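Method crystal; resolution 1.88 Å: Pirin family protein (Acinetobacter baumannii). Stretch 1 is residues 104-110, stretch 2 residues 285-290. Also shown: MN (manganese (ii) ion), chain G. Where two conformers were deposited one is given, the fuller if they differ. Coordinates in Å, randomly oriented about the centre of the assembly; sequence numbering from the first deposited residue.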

# COMPACT_ATOMS: atom_id res chain seq x y z
N ALA A 104 -5.95 16.36 6.96
CA ALA A 104 -5.86 17.19 8.17
C ALA A 104 -5.94 16.33 9.43
O ALA A 104 -5.53 16.79 10.50
N GLY A 105 -6.52 15.12 9.33
CA GLY A 105 -6.49 14.24 10.46
C GLY A 105 -7.66 13.27 10.55
O GLY A 105 -8.77 13.56 10.13
N VAL A 106 -7.36 12.11 11.08
CA VAL A 106 -8.31 11.07 11.37
C VAL A 106 -7.82 10.35 12.62
O VAL A 106 -6.60 10.24 12.87
N LEU A 107 -8.78 9.85 13.39
CA LEU A 107 -8.51 8.98 14.52
C LEU A 107 -9.33 7.71 14.28
O LEU A 107 -10.58 7.79 14.21
N HIS A 108 -8.66 6.56 14.12
CA HIS A 108 -9.40 5.36 13.77
C HIS A 108 -8.78 4.10 14.37
O HIS A 108 -7.66 4.08 14.89
N GLU A 109 -9.59 3.05 14.30
CA GLU A 109 -9.20 1.73 14.69
C GLU A 109 -9.38 0.81 13.48
O GLU A 109 -10.21 1.08 12.61
N GLU A 110 -8.57 -0.24 13.42
CA GLU A 110 -8.58 -1.22 12.33
C GLU A 110 -8.49 -2.61 12.97
O GLU A 110 -7.55 -2.92 13.70
N LYS A 285 -7.38 17.01 20.41
CA LYS A 285 -8.16 17.63 19.31
C LYS A 285 -8.57 16.63 18.21
O LYS A 285 -9.35 17.01 17.34
N PHE A 286 -8.08 15.40 18.22
CA PHE A 286 -8.51 14.42 17.18
C PHE A 286 -9.79 13.69 17.65
O PHE A 286 -10.34 12.89 16.88
N GLY A 287 -10.23 13.90 18.89
CA GLY A 287 -11.50 13.29 19.40
C GLY A 287 -11.29 11.92 20.05
O GLY A 287 -10.25 11.66 20.65
N SER A 288 -12.30 11.05 19.96
CA SER A 288 -12.24 9.69 20.54
C SER A 288 -13.26 8.75 19.88
O SER A 288 -14.27 9.21 19.31
N ILE A 289 -13.02 7.45 19.96
CA ILE A 289 -13.93 6.47 19.38
C ILE A 289 -14.74 5.79 20.50
O ILE A 289 -14.16 5.19 21.40
N MSE A 290 -16.06 5.87 20.40
CA MSE A 290 -16.96 5.23 21.36
C MSE A 290 -17.27 3.82 20.93
O MSE A 290 -16.87 3.38 19.83

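No hydrogen bond joins these two stretches directly, although they run only 22° apart end to end and bury 361 Å² between them. Side-chain packing holds the contact, with one water as a polar link. Stretch 2 has no regular secondary structure here, while residues 106-110 form a strand. Along that strand the side chains alternate: Leu107 and Glu109 point toward stretch 2, Val106 and His108 away.

Leu107 (chi1 t, chi2 p) is buried and packs against Phe286, Gly287 and Ser288. Leu107 CB is 4.2 Å from Phe286 CB, an apolar contact. Leu107 CD2 reaches 3.3 Å from Gly287 O and 3.7 Å from Ser288 CA.

Phe286 (chi1 m) points toward the strand. Val106 O meets the edge of its ring, 3.6 Å from Phe286 CD2. Gly105 CA is 3.9 Å from Phe286 CE2. A CB on Gly105 would come tightly against that ring atom, and the backbone angles of Gly105 alone already call for glycine.

Ile289 (chi1 m, chi2 t) also points inward. Ile289 CD1 rests on the strand backbone, 3.6 Å from both His108 CA and Glu109 N, and 3.8 Å from Leu107 O.

Glu109 (chi1 p, chi2 t) extends past Ile289, with Glu109 OE2 3.9 Å from Ile289 CG2. Water 1 donates to Glu109 OE2 at 2.7 Å and makes a weak bond to Met290 O at 3.3 Å. Met290 is a selenomethionine and its side chain takes no part in the contact.

His108 (chi1 p) instead serves the manganese, with His108 NE2 2.3 Å from MN. Glu110 (chi1 m, chi2 t) binds through Glu110 OE1, 2.2 Å from MN. Waters 2 and 3 and two atoms from elsewhere in the structure also bind the ion. The 3.1 Å approach of His108 NE2 to Glu110 OE1 reflects shared metal binding, not a hydrogen bond.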

# COMPACT_ATOMS: atom_id res chain seq x y z
CB ALA A 104 -6.95 18.26 8.18
CB VAL A 106 -8.46 10.08 10.18
CG1 VAL A 106 -7.18 9.31 9.93
CG2 VAL A 106 -9.61 9.11 10.38
CB LEU A 107 -8.92 9.68 15.82
CG LEU A 107 -8.55 8.95 17.10
CD1 LEU A 107 -7.05 9.02 17.34
CD2 LEU A 107 -9.29 9.53 18.29
CB HIS A 108 -9.56 5.30 12.24
CG HIS A 108 -8.38 4.83 11.46
ND1 HIS A 108 -8.52 4.27 10.21
CD2 HIS A 108 -7.07 4.75 11.76
CE1 HIS A 108 -7.32 3.91 9.76
NE2 HIS A 108 -6.43 4.19 10.69
CB GLU A 109 -10.04 1.24 15.87
CG GLU A 109 -11.51 1.14 15.54
CD GLU A 109 -12.42 0.78 16.70
OE1 GLU A 109 -13.44 0.09 16.45
OE2 GLU A 109 -12.09 1.16 17.85
CB GLU A 110 -7.40 -0.99 11.36
CG GLU A 110 -7.40 0.37 10.67
CD GLU A 110 -6.12 0.80 9.96
OE1 GLU A 110 -5.20 1.39 10.63
OE2 GLU A 110 -6.05 0.60 8.73
CB LYS A 285 -7.38 18.79 18.68
CG LYS A 285 -7.24 20.01 19.57
CD LYS A 285 -6.70 21.22 18.83
CE LYS A 285 -6.74 22.49 19.66
NZ LYS A 285 -5.94 22.36 20.90
CB PHE A 286 -7.40 13.41 16.86
CG PHE A 286 -6.26 13.88 15.97
CD1 PHE A 286 -5.39 14.88 16.37
CD2 PHE A 286 -5.98 13.22 14.78
CE1 PHE A 286 -4.32 15.26 15.57
CE2 PHE A 286 -4.90 13.59 14.00
CZ PHE A 286 -4.06 14.61 14.39
CB SER A 288 -12.45 9.74 22.04
OG SER A 288 -13.72 10.31 22.35
CB ILE A 289 -13.17 5.41 18.55
CG1 ILE A 289 -12.26 6.04 17.49
CG2 ILE A 289 -14.15 4.43 17.93
CD1 ILE A 289 -11.44 5.03 16.73
CB MSE A 290 -18.28 6.00 21.48
CG MSE A 290 -18.06 7.40 22.04
SE MSE A 290 -17.77 7.28 23.99
CE MSE A 290 -15.82 7.58 23.94
MN MN G . -4.31 3.42 10.61
O HOH W 1 -14.27 1.35 19.51
O HOH W 2 -4.67 3.01 8.21
O HOH W 3 -2.41 2.36 10.13